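Side-chain contacts in bifunctional thiamine biosynthesis protein ThiDN (Methanocaldococcus jannaschii DSM 2661, PDB 2PHP), which probably phosphorylates hydroxymethylpyrimidine and its phosphate and condenses the product with thiazole phosphate into thiamine phosphate, the last step belonging to the C-terminal ThiN domain: residues I93-N98 against I168-K173; D111-S116 against V174-K179; F118-E123 against S128-G133. All coordinates share one frame; numbering follows the deposited sequence.

Contact 1: residues I93-N98 against I168-K173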
ATOM      1  N   ILE B  93     -24.799  -9.066 -18.819  1.00 28.49           N
ATOM      2  CA  ILE B  93     -23.501  -9.429 -18.246  1.00 29.14           C
ATOM      3  C   ILE B  93     -22.501  -8.265 -18.346  1.00 28.44           C
ATOM      4  O   ILE B  93     -22.040  -7.928 -19.433  1.00 28.76           O
ATOM      5  CB  ILE B  93     -22.945 -10.677 -18.962  1.00 28.50           C
ATOM      6  CG1 ILE B  93     -23.905 -11.853 -18.750  1.00 30.99           C
ATOM      7  CG2 ILE B  93     -21.555 -11.029 -18.435  1.00 27.80           C
ATOM      8  CD1 ILE B  93     -24.067 -12.262 -17.281  1.00 34.05           C
ATOM      9  N   ARG B  94     -22.174  -7.660 -17.204  1.00 27.84           N
ATOM     10  CA  ARG B  94     -21.246  -6.527 -17.171  1.00 27.79           C
ATOM     11  C   ARG B  94     -19.976  -6.750 -16.336  1.00 28.42           C
ATOM     12  O   ARG B  94     -19.131  -5.860 -16.263  1.00 28.04           O
ATOM     13  CB  ARG B  94     -21.967  -5.279 -16.635  1.00 27.10           C
ATOM     14  CG  ARG B  94     -23.223  -4.911 -17.406  1.00 24.15           C
ATOM     15  CD  ARG B  94     -23.915  -3.680 -16.831  1.00 26.33           C
ATOM     16  NE  ARG B  94     -24.458  -3.894 -15.486  1.00 27.32           N
ATOM     17  CZ  ARG B  94     -23.883  -3.465 -14.367  1.00 26.45           C
ATOM     18  NH1 ARG B  94     -22.746  -2.792 -14.426  1.00 29.54           N
ATOM     19  NH2 ARG B  94     -24.444  -3.712 -13.187  1.00 26.72           N
ATOM     20  N   ALA B  95     -19.823  -7.921 -15.722  1.00 26.98           N
ATOM     21  CA  ALA B  95     -18.647  -8.156 -14.882  1.00 27.45           C
ATOM     22  C   ALA B  95     -17.947  -9.497 -15.042  1.00 28.43           C
ATOM     23  O   ALA B  95     -18.559 -10.505 -15.415  1.00 28.65           O
ATOM     24  CB  ALA B  95     -19.016  -7.947 -13.413  1.00 25.69           C
ATOM     25  N   CYS B  96     -16.655  -9.498 -14.718  1.00 27.58           N
ATOM     26  CA  CYS B  96     -15.834 -10.697 -14.819  1.00 28.05           C
ATOM     27  C   CYS B  96     -14.585 -10.628 -13.940  1.00 27.37           C
ATOM     28  O   CYS B  96     -14.002  -9.559 -13.737  1.00 25.85           O
ATOM     29  CB  CYS B  96     -15.419 -10.913 -16.278  1.00 27.95           C
ATOM     30  SG  CYS B  96     -14.271 -12.293 -16.558  1.00 33.28           S
HETATM   31  N   MSE B  97     -14.191 -11.785 -13.420  1.00 28.08           N
HETATM   32  CA  MSE B  97     -12.997 -11.904 -12.588  1.00 28.91           C
HETATM   33  C   MSE B  97     -12.288 -13.196 -12.967  1.00 28.34           C
HETATM   34  O   MSE B  97     -12.934 -14.238 -13.079  1.00 29.75           O
HETATM   35  CB  MSE B  97     -13.366 -11.961 -11.107  1.00 29.06           C
HETATM   36  CG  MSE B  97     -12.175 -12.262 -10.218  1.00 34.03           C
HETATM   37 SE   MSE B  97     -12.610 -12.177  -8.346  1.00 43.85          SE
HETATM   38  CE  MSE B  97     -10.833 -12.262  -7.583  1.00 36.37           C
ATOM     39  N   ASN B  98     -10.974 -13.140 -13.170  1.00 26.14           N
ATOM     40  CA  ASN B  98     -10.240 -14.351 -13.512  1.00 27.21           C
ATOM     41  C   ASN B  98      -9.637 -14.946 -12.249  1.00 28.98           C
ATOM     42  O   ASN B  98      -9.109 -14.216 -11.413  1.00 30.02           O
ATOM     43  CB  ASN B  98      -9.144 -14.066 -14.544  1.00 27.38           C
ATOM     44  CG  ASN B  98      -8.058 -13.138 -14.018  1.00 28.44           C
ATOM     45  OD1 ASN B  98      -8.314 -11.970 -13.715  1.00 26.55           O
ATOM     46  ND2 ASN B  98      -6.837 -13.658 -13.908  1.00 27.12           N
ATOM     47  N   ILE B 168     -20.314  -7.561  -7.733  1.00 27.95           N
ATOM     48  CA  ILE B 168     -20.730  -8.178  -6.482  1.00 29.75           C
ATOM     49  C   ILE B 168     -21.256  -9.584  -6.729  1.00 31.20           C
ATOM     50  O   ILE B 168     -20.975 -10.504  -5.962  1.00 31.52           O
ATOM     51  CB  ILE B 168     -21.828  -7.355  -5.776  1.00 30.67           C
ATOM     52  CG1 ILE B 168     -21.329  -5.927  -5.525  1.00 29.87           C
ATOM     53  CG2 ILE B 168     -22.195  -8.021  -4.448  1.00 28.74           C
ATOM     54  CD1 ILE B 168     -22.361  -4.997  -4.900  1.00 28.88           C
ATOM     55  N   GLU B 169     -22.012  -9.749  -7.808  1.00 31.69           N
ATOM     56  CA  GLU B 169     -22.555 -11.052  -8.145  1.00 33.64           C
ATOM     57  C   GLU B 169     -21.408 -12.005  -8.475  1.00 32.99           C
ATOM     58  O   GLU B 169     -21.453 -13.187  -8.136  1.00 31.22           O
ATOM     59  CB  GLU B 169     -23.492 -10.946  -9.346  1.00 35.83           C
ATOM     60  CG  GLU B 169     -24.382 -12.165  -9.508  1.00 42.13           C
ATOM     61  CD  GLU B 169     -25.319 -12.059 -10.692  1.00 43.97           C
ATOM     62  OE1 GLU B 169     -24.843 -12.198 -11.843  1.00 42.68           O
ATOM     63  OE2 GLU B 169     -26.529 -11.829 -10.470  1.00 45.21           O
ATOM     64  N   VAL B 170     -20.380 -11.481  -9.136  1.00 29.98           N
ATOM     65  CA  VAL B 170     -19.228 -12.290  -9.501  1.00 30.19           C
ATOM     66  C   VAL B 170     -18.487 -12.776  -8.253  1.00 30.36           C
ATOM     67  O   VAL B 170     -18.126 -13.953  -8.148  1.00 30.01           O
ATOM     68  CB  VAL B 170     -18.263 -11.495 -10.400  1.00 27.84           C
ATOM     69  CG1 VAL B 170     -16.931 -12.230 -10.524  1.00 28.01           C
ATOM     70  CG2 VAL B 170     -18.880 -11.313 -11.774  1.00 28.16           C
ATOM     71  N   VAL B 171     -18.273 -11.867  -7.308  1.00 29.33           N
ATOM     72  CA  VAL B 171     -17.574 -12.201  -6.075  1.00 31.57           C
ATOM     73  C   VAL B 171     -18.333 -13.226  -5.228  1.00 33.71           C
ATOM     74  O   VAL B 171     -17.717 -14.054  -4.546  1.00 32.33           O
ATOM     75  CB  VAL B 171     -17.275 -10.929  -5.253  1.00 30.04           C
ATOM     76  CG1 VAL B 171     -16.918 -11.278  -3.828  1.00 33.08           C
ATOM     77  CG2 VAL B 171     -16.107 -10.193  -5.892  1.00 31.89           C
ATOM     78  N   LYS B 172     -19.662 -13.184  -5.279  1.00 34.39           N
ATOM     79  CA  LYS B 172     -20.461 -14.150  -4.526  1.00 34.54           C
ATOM     80  C   LYS B 172     -20.237 -15.544  -5.117  1.00 33.67           C
ATOM     81  O   LYS B 172     -20.059 -16.505  -4.371  1.00 32.44           O
ATOM     82  CB  LYS B 172     -21.948 -13.777  -4.574  1.00 37.01           C
ATOM     83  CG  LYS B 172     -22.290 -12.484  -3.829  1.00 40.52           C
ATOM     84  CD  LYS B 172     -22.019 -12.598  -2.335  1.00 42.77           C
ATOM     85  CE  LYS B 172     -22.385 -11.309  -1.610  1.00 45.56           C
ATOM     86  NZ  LYS B 172     -23.789 -10.896  -1.914  1.00 49.23           N
ATOM     87  N   LYS B 173     -20.233 -15.653  -6.448  1.00 31.78           N
ATOM     88  CA  LYS B 173     -19.996 -16.942  -7.104  1.00 31.81           C
ATOM     89  C   LYS B 173     -18.598 -17.455  -6.749  1.00 31.75           C
ATOM     90  O   LYS B 173     -18.420 -18.638  -6.425  1.00 30.57           O
ATOM     91  CB  LYS B 173     -20.111 -16.822  -8.630  1.00 31.92           C
ATOM     92  CG  LYS B 173     -21.509 -16.499  -9.132  1.00 32.91           C
ATOM     93  CD  LYS B 173     -21.549 -16.413 -10.656  1.00 31.74           C
ATOM     94  CE  LYS B 173     -22.849 -15.790 -11.147  1.00 30.71           C
ATOM     95  NZ  LYS B 173     -22.889 -15.729 -12.634  1.00 31.85           N
TER
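V170 of helix 167-185 sets its two methyls against A95 and M97 of strand 95-100. The contact is a small apolar patch where a helix lies on the face of a beta sheet. V170 CG2 comes to 3.7 Å from A95 CB, methyl against methyl, and lies just as far from A95 O. V170 CG1 reaches further along the strand and stops 3.6 Å from M97 CB. The valine thus straddles C96, whose own CB points to the other side of the sheet. Its chi1 of 168° puts CG1 anti to the backbone N and CG2 beside that N, which spreads the two methyls along the strand. Of the M97 side chain, a selenomethionine, CB is the atom that meets V170; the extended chain carries SE and CE away toward F27. The axes of strand and helix segments pass 7.8 Å apart at -37°. The small alanine is consistent with this close approach, with C96 CA only 6.5 Å from V170 CA. V162 on the neighbouring strand also packs on V170.

The rest of the helix segment is looser. V171 turns off to L22 and A18 of helix 8-22 and gives little surface to the strand. E169 and K173 also start toward the strand but do not touch it. Both are partly exposed, and their charged ends pair elsewhere, E169 with R165 and K173 with D146. K172 faces the second subunit, where Y5 of that subunit makes a weak hydrogen bond with its NZ. At the start of the strand R94 and A95 form a classic beta bulge opposite G164. Across the buried part the two segments meet through carbon contacts, so shape and burial rather than polar pairing hold helix to strand here.

Contact 2: residues D111-S116 against V174-K179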
ATOM      1  N   ASP B 111     -21.739 -29.022 -11.772  1.00 54.69           N
ATOM      2  CA  ASP B 111     -23.036 -29.429 -11.261  1.00 56.12           C
ATOM      3  C   ASP B 111     -23.768 -28.253 -10.605  1.00 55.74           C
ATOM      4  O   ASP B 111     -24.997 -28.260 -10.489  1.00 57.07           O
ATOM      5  CB  ASP B 111     -22.856 -30.566 -10.254  1.00 59.85           C
ATOM      6  CG  ASP B 111     -22.218 -31.800 -10.877  1.00 64.01           C
ATOM      7  OD1 ASP B 111     -22.839 -32.400 -11.785  1.00 65.24           O
ATOM      8  OD2 ASP B 111     -21.093 -32.163 -10.467  1.00 65.49           O
ATOM      9  N   LYS B 112     -23.012 -27.234 -10.199  1.00 53.84           N
ATOM     10  CA  LYS B 112     -23.582 -26.053  -9.542  1.00 51.04           C
ATOM     11  C   LYS B 112     -23.541 -24.801 -10.424  1.00 48.40           C
ATOM     12  O   LYS B 112     -24.197 -23.798 -10.131  1.00 47.35           O
ATOM     13  CB  LYS B 112     -22.824 -25.775  -8.241  1.00 53.02           C
ATOM     14  CG  LYS B 112     -22.831 -26.946  -7.279  1.00 55.75           C
ATOM     15  CD  LYS B 112     -21.881 -26.723  -6.112  1.00 57.38           C
ATOM     16  CE  LYS B 112     -21.785 -28.006  -5.286  1.00 57.88           C
ATOM     17  NZ  LYS B 112     -21.060 -27.822  -3.999  1.00 58.47           N
ATOM     18  N   PHE B 113     -22.776 -24.866 -11.506  1.00 44.86           N
ATOM     19  CA  PHE B 113     -22.640 -23.724 -12.399  1.00 42.88           C
ATOM     20  C   PHE B 113     -22.702 -24.101 -13.870  1.00 41.76           C
ATOM     21  O   PHE B 113     -22.432 -25.243 -14.242  1.00 41.78           O
ATOM     22  CB  PHE B 113     -21.298 -23.024 -12.139  1.00 41.99           C
ATOM     23  CG  PHE B 113     -21.204 -22.363 -10.798  1.00 40.76           C
ATOM     24  CD1 PHE B 113     -21.859 -21.161 -10.556  1.00 40.56           C
ATOM     25  CD2 PHE B 113     -20.462 -22.938  -9.773  1.00 41.15           C
ATOM     26  CE1 PHE B 113     -21.774 -20.536  -9.312  1.00 40.39           C
ATOM     27  CE2 PHE B 113     -20.372 -22.322  -8.524  1.00 40.85           C
ATOM     28  CZ  PHE B 113     -21.030 -21.116  -8.296  1.00 39.05           C
ATOM     29  N   ALA B 114     -23.072 -23.128 -14.698  1.00 40.12           N
ATOM     30  CA  ALA B 114     -23.110 -23.319 -16.138  1.00 38.64           C
ATOM     31  C   ALA B 114     -21.659 -23.076 -16.534  1.00 39.14           C
ATOM     32  O   ALA B 114     -21.107 -22.009 -16.259  1.00 39.40           O
ATOM     33  CB  ALA B 114     -24.012 -22.288 -16.791  1.00 36.45           C
ATOM     34  N   VAL B 115     -21.045 -24.069 -17.166  1.00 38.79           N
ATOM     35  CA  VAL B 115     -19.647 -23.985 -17.568  1.00 38.07           C
ATOM     36  C   VAL B 115     -19.452 -24.218 -19.065  1.00 38.63           C
ATOM     37  O   VAL B 115     -20.136 -25.039 -19.678  1.00 39.93           O
ATOM     38  CB  VAL B 115     -18.799 -25.034 -16.801  1.00 38.23           C
ATOM     39  CG1 VAL B 115     -17.320 -24.813 -17.065  1.00 37.55           C
ATOM     40  CG2 VAL B 115     -19.099 -24.965 -15.316  1.00 39.05           C
ATOM     41  N   SER B 116     -18.512 -23.484 -19.646  1.00 37.00           N
ATOM     42  CA  SER B 116     -18.188 -23.618 -21.053  1.00 37.12           C
ATOM     43  C   SER B 116     -16.701 -23.308 -21.184  1.00 37.73           C
ATOM     44  O   SER B 116     -16.072 -22.852 -20.228  1.00 38.07           O
ATOM     45  CB  SER B 116     -19.022 -22.652 -21.894  1.00 36.19           C
ATOM     46  OG  SER B 116     -18.788 -22.863 -23.273  1.00 36.65           O
ATOM     47  N   VAL B 174     -17.612 -16.558  -6.823  1.00 29.62           N
ATOM     48  CA  VAL B 174     -16.226 -16.900  -6.502  1.00 29.07           C
ATOM     49  C   VAL B 174     -16.092 -17.442  -5.078  1.00 30.38           C
ATOM     50  O   VAL B 174     -15.302 -18.350  -4.828  1.00 30.09           O
ATOM     51  CB  VAL B 174     -15.286 -15.675  -6.656  1.00 27.10           C
ATOM     52  CG1 VAL B 174     -13.939 -15.963  -5.993  1.00 26.42           C
ATOM     53  CG2 VAL B 174     -15.085 -15.349  -8.138  1.00 25.18           C
ATOM     54  N   GLU B 175     -16.856 -16.881  -4.146  1.00 31.07           N
ATOM     55  CA  GLU B 175     -16.806 -17.343  -2.763  1.00 32.97           C
ATOM     56  C   GLU B 175     -17.296 -18.790  -2.676  1.00 32.92           C
ATOM     57  O   GLU B 175     -16.738 -19.602  -1.945  1.00 31.83           O
ATOM     58  CB  GLU B 175     -17.670 -16.451  -1.876  1.00 35.06           C
ATOM     59  CG  GLU B 175     -17.804 -16.925  -0.434  1.00 39.23           C
ATOM     60  CD  GLU B 175     -18.648 -15.980   0.395  1.00 41.63           C
ATOM     61  OE1 GLU B 175     -19.726 -15.580  -0.090  1.00 44.55           O
ATOM     62  OE2 GLU B 175     -18.241 -15.642   1.527  1.00 43.10           O
ATOM     63  N   VAL B 176     -18.343 -19.104  -3.428  1.00 33.39           N
ATOM     64  CA  VAL B 176     -18.885 -20.456  -3.436  1.00 34.92           C
ATOM     65  C   VAL B 176     -17.807 -21.401  -3.963  1.00 34.81           C
ATOM     66  O   VAL B 176     -17.547 -22.452  -3.370  1.00 34.40           O
ATOM     67  CB  VAL B 176     -20.143 -20.544  -4.342  1.00 35.31           C
ATOM     68  CG1 VAL B 176     -20.604 -21.992  -4.467  1.00 35.80           C
ATOM     69  CG2 VAL B 176     -21.258 -19.676  -3.764  1.00 36.08           C
ATOM     70  N   ILE B 177     -17.176 -21.008  -5.067  1.00 32.71           N
ATOM     71  CA  ILE B 177     -16.124 -21.801  -5.684  1.00 32.07           C
ATOM     72  C   ILE B 177     -14.952 -21.989  -4.726  1.00 33.27           C
ATOM     73  O   ILE B 177     -14.395 -23.083  -4.614  1.00 31.61           O
ATOM     74  CB  ILE B 177     -15.609 -21.125  -6.982  1.00 32.35           C
ATOM     75  CG1 ILE B 177     -16.705 -21.138  -8.047  1.00 31.51           C
ATOM     76  CG2 ILE B 177     -14.360 -21.834  -7.491  1.00 29.51           C
ATOM     77  CD1 ILE B 177     -16.339 -20.389  -9.314  1.00 34.76           C
ATOM     78  N   GLN B 178     -14.595 -20.912  -4.033  1.00 32.94           N
ATOM     79  CA  GLN B 178     -13.483 -20.919  -3.092  1.00 33.34           C
ATOM     80  C   GLN B 178     -13.691 -21.930  -1.968  1.00 34.67           C
ATOM     81  O   GLN B 178     -12.756 -22.641  -1.589  1.00 33.72           O
ATOM     82  CB  GLN B 178     -13.290 -19.512  -2.502  1.00 33.42           C
ATOM     83  CG  GLN B 178     -12.160 -19.387  -1.498  1.00 33.75           C
ATOM     84  CD  GLN B 178     -10.792 -19.530  -2.134  1.00 36.86           C
ATOM     85  OE1 GLN B 178     -10.382 -18.701  -2.946  1.00 40.36           O
ATOM     86  NE2 GLN B 178     -10.077 -20.585  -1.770  1.00 36.91           N
ATOM     87  N   LYS B 179     -14.907 -21.990  -1.434  1.00 35.16           N
ATOM     88  CA  LYS B 179     -15.195 -22.924  -0.347  1.00 37.71           C
ATOM     89  C   LYS B 179     -15.043 -24.367  -0.783  1.00 36.96           C
ATOM     90  O   LYS B 179     -14.592 -25.210  -0.012  1.00 37.64           O
ATOM     91  CB  LYS B 179     -16.595 -22.680   0.212  1.00 39.64           C
ATOM     92  CG  LYS B 179     -16.635 -21.455   1.110  1.00 43.65           C
ATOM     93  CD  LYS B 179     -18.035 -21.111   1.565  1.00 47.93           C
ATOM     94  CE  LYS B 179     -18.027 -19.817   2.371  1.00 50.51           C
ATOM     95  NZ  LYS B 179     -19.404 -19.346   2.700  1.00 52.87           N
TER
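Helix 167-185, the long C-terminal helix of the ThiN domain, is met here by the loop that leads into edge strand 115-117. The loop side is carried by one aromatic residue, F113. Its ring points at the helix and meets two consecutive residues, V176 and I177. F113 CZ lies 4.0 Å from V176 CG1, which sits at the edge of the ring, close to its plane. V176 CB is also near, at 4.1 Å from the same F113 CZ. On the next ring atom, F113 CE2 approaches I177 CG1 at 3.9 Å, and this approach is oblique. The phenylalanine has chi1 of -67°, with CG anti to the carbonyl carbon, and this directs the far end of the ring at the helix. I177 leaves the helix to one side, but chi1 of -67° swings its CG1 branch back to the ring. V176 starts toward the loop.

The patch is graded in burial. I177 is buried, F113 is partly exposed and V176 is exposed, so the valine forms the solvent side. The interaction is apolar throughout and modest in area, 135 Å² over both segments.

I147 of strand 147-150 touches both F113 and I177. Backbone bonds from A114 and S116 to I147 join the loop and edge strand to that strand. A114 and S116 also pack against F141 of helix 129-141.

Contact 3: residues F118-E123 against S128-G133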
ATOM      1  N   PHE B 118     -12.979 -22.986 -24.200  1.00 39.10           N
ATOM      2  CA  PHE B 118     -12.384 -22.839 -25.525  1.00 39.94           C
ATOM      3  C   PHE B 118     -10.963 -23.393 -25.471  1.00 40.66           C
ATOM      4  O   PHE B 118     -10.380 -23.523 -24.388  1.00 40.40           O
ATOM      5  CB  PHE B 118     -12.379 -21.365 -25.970  1.00 39.39           C
ATOM      6  CG  PHE B 118     -11.455 -20.488 -25.175  1.00 39.90           C
ATOM      7  CD1 PHE B 118     -10.102 -20.403 -25.494  1.00 40.51           C
ATOM      8  CD2 PHE B 118     -11.937 -19.750 -24.101  1.00 38.96           C
ATOM      9  CE1 PHE B 118      -9.241 -19.590 -24.749  1.00 39.84           C
ATOM     10  CE2 PHE B 118     -11.088 -18.939 -23.354  1.00 38.66           C
ATOM     11  CZ  PHE B 118      -9.736 -18.859 -23.678  1.00 39.32           C
ATOM     12  N   ASP B 119     -10.413 -23.712 -26.639  1.00 41.43           N
ATOM     13  CA  ASP B 119      -9.077 -24.293 -26.747  1.00 43.02           C
ATOM     14  C   ASP B 119      -8.107 -23.356 -27.450  1.00 42.16           C
ATOM     15  O   ASP B 119      -8.266 -23.078 -28.638  1.00 42.37           O
ATOM     16  CB  ASP B 119      -9.152 -25.606 -27.534  1.00 45.66           C
ATOM     17  CG  ASP B 119      -7.843 -26.384 -27.513  1.00 47.42           C
ATOM     18  OD1 ASP B 119      -6.764 -25.758 -27.466  1.00 48.37           O
ATOM     19  OD2 ASP B 119      -7.895 -27.631 -27.553  1.00 49.65           O
ATOM     20  N   ARG B 120      -7.092 -22.891 -26.727  1.00 41.62           N
ATOM     21  CA  ARG B 120      -6.108 -21.979 -27.304  1.00 43.22           C
ATOM     22  C   ARG B 120      -5.470 -22.538 -28.575  1.00 44.25           C
ATOM     23  O   ARG B 120      -5.075 -21.777 -29.456  1.00 44.03           O
ATOM     24  CB  ARG B 120      -5.022 -21.630 -26.270  1.00 41.67           C
ATOM     25  CG  ARG B 120      -5.477 -20.603 -25.213  1.00 41.73           C
ATOM     26  CD  ARG B 120      -4.456 -20.456 -24.083  1.00 39.22           C
ATOM     27  NE  ARG B 120      -4.881 -19.520 -23.042  1.00 37.14           N
ATOM     28  CZ  ARG B 120      -4.814 -18.193 -23.144  1.00 34.75           C
ATOM     29  NH1 ARG B 120      -4.331 -17.626 -24.238  1.00 31.58           N
ATOM     30  NH2 ARG B 120      -5.245 -17.429 -22.148  1.00 34.17           N
ATOM     31  N   LYS B 121      -5.388 -23.862 -28.684  1.00 45.38           N
ATOM     32  CA  LYS B 121      -4.800 -24.475 -29.875  1.00 47.67           C
ATOM     33  C   LYS B 121      -5.685 -24.304 -31.116  1.00 48.63           C
ATOM     34  O   LYS B 121      -5.190 -24.347 -32.239  1.00 49.31           O
ATOM     35  CB  LYS B 121      -4.554 -25.964 -29.657  1.00 47.86           C
ATOM     36  CG  LYS B 121      -3.624 -26.304 -28.524  1.00 49.11           C
ATOM     37  CD  LYS B 121      -3.371 -27.801 -28.471  1.00 52.07           C
ATOM     38  CE  LYS B 121      -4.629 -28.625 -28.161  1.00 53.74           C
ATOM     39  NZ  LYS B 121      -5.723 -28.539 -29.176  1.00 53.66           N
ATOM     40  N   GLU B 122      -6.988 -24.104 -30.914  1.00 49.89           N
ATOM     41  CA  GLU B 122      -7.933 -23.928 -32.028  1.00 50.68           C
ATOM     42  C   GLU B 122      -8.113 -22.464 -32.451  1.00 50.76           C
ATOM     43  O   GLU B 122      -8.994 -22.159 -33.255  1.00 51.25           O
ATOM     44  CB  GLU B 122      -9.319 -24.483 -31.662  1.00 52.02           C
ATOM     45  CG  GLU B 122      -9.389 -25.980 -31.358  1.00 56.52           C
ATOM     46  CD  GLU B 122      -9.126 -26.864 -32.578  1.00 60.08           C
ATOM     47  OE1 GLU B 122      -9.801 -26.677 -33.614  1.00 61.86           O
ATOM     48  OE2 GLU B 122      -8.255 -27.759 -32.501  1.00 62.10           O
ATOM     49  N   GLU B 123      -7.294 -21.559 -31.920  1.00 51.00           N
ATOM     50  CA  GLU B 123      -7.431 -20.147 -32.268  1.00 51.21           C
ATOM     51  C   GLU B 123      -7.045 -19.884 -33.714  1.00 50.98           C
ATOM     52  O   GLU B 123      -5.984 -20.302 -34.169  1.00 51.38           O
ATOM     53  CB  GLU B 123      -6.571 -19.266 -31.359  1.00 50.95           C
ATOM     54  CG  GLU B 123      -6.842 -17.769 -31.531  1.00 51.25           C
ATOM     55  CD  GLU B 123      -5.859 -16.892 -30.774  1.00 52.78           C
ATOM     56  OE1 GLU B 123      -5.613 -17.168 -29.581  1.00 53.54           O
ATOM     57  OE2 GLU B 123      -5.338 -15.920 -31.366  1.00 52.96           O
ATOM     58  N   SER B 128      -8.189 -11.794 -31.533  1.00 47.43           N
ATOM     59  CA  SER B 128      -7.766 -11.601 -30.154  1.00 45.43           C
ATOM     60  C   SER B 128      -8.193 -12.863 -29.411  1.00 43.47           C
ATOM     61  O   SER B 128      -9.371 -13.228 -29.433  1.00 42.97           O
ATOM     62  CB  SER B 128      -8.468 -10.385 -29.555  1.00 46.61           C
ATOM     63  OG  SER B 128      -8.558 -10.489 -28.142  1.00 49.63           O
ATOM     64  N   THR B 129      -7.244 -13.537 -28.770  1.00 39.75           N
ATOM     65  CA  THR B 129      -7.563 -14.757 -28.043  1.00 39.01           C
ATOM     66  C   THR B 129      -8.780 -14.592 -27.134  1.00 39.43           C
ATOM     67  O   THR B 129      -9.668 -15.442 -27.124  1.00 38.78           O
ATOM     68  CB  THR B 129      -6.392 -15.215 -27.154  1.00 38.13           C
ATOM     69  OG1 THR B 129      -5.181 -15.239 -27.919  1.00 38.70           O
ATOM     70  CG2 THR B 129      -6.667 -16.612 -26.601  1.00 36.56           C
HETATM   71  N   MSE B 130      -8.819 -13.502 -26.369  1.00 39.05           N
HETATM   72  CA  MSE B 130      -9.929 -13.281 -25.439  1.00 39.92           C
HETATM   73  C   MSE B 130     -11.280 -13.014 -26.085  1.00 39.59           C
HETATM   74  O   MSE B 130     -12.312 -13.415 -25.549  1.00 39.67           O
HETATM   75  CB  MSE B 130      -9.592 -12.151 -24.464  1.00 42.00           C
HETATM   76  CG  MSE B 130      -8.510 -12.513 -23.444  1.00 43.99           C
HETATM   77 SE   MSE B 130      -8.967 -14.060 -22.308  1.00 51.47          SE
HETATM   78  CE  MSE B 130      -8.075 -15.427 -23.363  1.00 45.14           C
ATOM     79  N   GLU B 131     -11.291 -12.342 -27.232  1.00 39.24           N
ATOM     80  CA  GLU B 131     -12.560 -12.062 -27.902  1.00 38.65           C
ATOM     81  C   GLU B 131     -13.062 -13.343 -28.567  1.00 37.69           C
ATOM     82  O   GLU B 131     -14.221 -13.738 -28.412  1.00 36.46           O
ATOM     83  CB  GLU B 131     -12.374 -10.960 -28.949  1.00 38.82           C
ATOM     84  CG  GLU B 131     -11.556  -9.789 -28.446  1.00 42.75           C
ATOM     85  CD  GLU B 131     -11.447  -8.657 -29.451  1.00 44.66           C
ATOM     86  OE1 GLU B 131     -11.329  -8.934 -30.665  1.00 45.06           O
ATOM     87  OE2 GLU B 131     -11.461  -7.485 -29.015  1.00 45.95           O
ATOM     88  N   TRP B 132     -12.167 -13.996 -29.294  1.00 36.66           N
ATOM     89  CA  TRP B 132     -12.490 -15.227 -29.993  1.00 38.04           C
ATOM     90  C   TRP B 132     -12.882 -16.359 -29.042  1.00 38.06           C
ATOM     91  O   TRP B 132     -13.882 -17.050 -29.264  1.00 38.25           O
ATOM     92  CB  TRP B 132     -11.293 -15.656 -30.842  1.00 39.55           C
ATOM     93  CG  TRP B 132     -11.397 -17.053 -31.326  1.00 41.99           C
ATOM     94  CD1 TRP B 132     -12.096 -17.499 -32.411  1.00 41.76           C
ATOM     95  CD2 TRP B 132     -10.855 -18.214 -30.688  1.00 42.83           C
ATOM     96  NE1 TRP B 132     -12.024 -18.871 -32.483  1.00 43.26           N
ATOM     97  CE2 TRP B 132     -11.268 -19.334 -31.440  1.00 43.14           C
ATOM     98  CE3 TRP B 132     -10.059 -18.414 -29.552  1.00 43.25           C
ATOM     99  CZ2 TRP B 132     -10.915 -20.644 -31.088  1.00 43.60           C
ATOM    100  CZ3 TRP B 132      -9.706 -19.716 -29.203  1.00 42.99           C
ATOM    101  CH2 TRP B 132     -10.135 -20.814 -29.970  1.00 44.01           C
ATOM    102  N   GLY B 133     -12.086 -16.551 -27.995  1.00 36.75           N
ATOM    103  CA  GLY B 133     -12.359 -17.610 -27.035  1.00 35.87           C
ATOM    104  C   GLY B 133     -13.682 -17.442 -26.314  1.00 36.71           C
ATOM    105  O   GLY B 133     -14.405 -18.414 -26.084  1.00 34.85           O
TER
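Two backbone CA atoms lie over aromatic faces in this contact, one on each segment. G133 CA is 3.8 Å from the centroid of the F118 ring, a CH-pi contact. E123 CA makes the second, 3.7 Å from the centroid of the six-membered ring of W132. F118 takes the crowded chi1 of 68°, between backbone N and carbonyl carbon, which lays its ring against the helix. A CB on G133 would probably run into that ring. The two rings meet obliquely, planes at 76°, with F118 CD1 3.8 Å from W132 CZ3. D119 O lies in the indole plane at its edge, 3.2 Å from W132 CH2.

One hydrogen bond joins the segments: T129 OG1 donates to E123 OE1 over 2.6 Å, on the syn side, 30° out of the carboxylate plane. E123 CB and CG lie against the indole, E123 CG 3.8 Å from W132 CE3. An alanine in place of E123 would probably leave the T129 hydroxyl without this acceptor and uncover the part of W132 beside CG. S128 OG, at the N-cap, accepts a weak bond from E131 N.

R120 NH1 lies 3.5 Å from T129 CG2, and R120 NH2 3.7 Å from M130 CE. The contact ties the loop after strand 115-117 to the first turn of helix 129-141. F118 reaches I148 and R120 NE bridges to D150, both on strand 147-150. M130 packs on I82 of helix 77-87.

How the contacts relate
Contacts 1 and 2 share helix 167-185 and follow each other along it, with centres 11 Å apart. They touch directly: M97 SE lies 4.0 Å from V174 CG2, and K173 CG lies 4.0 Å from F113 CE1. Together they lay one helix across the sheet, from strand 95-100 to the loop before strand 115-117. Contact 3 stands apart, its centre about 21 Å from that of contact 1 and 22 Å from that of contact 2. It follows contact 2 closely in sequence, past the end of strand 115-117. Its segments lie within the chain loops closed by both other contacts. All three belong to the ThiN domain.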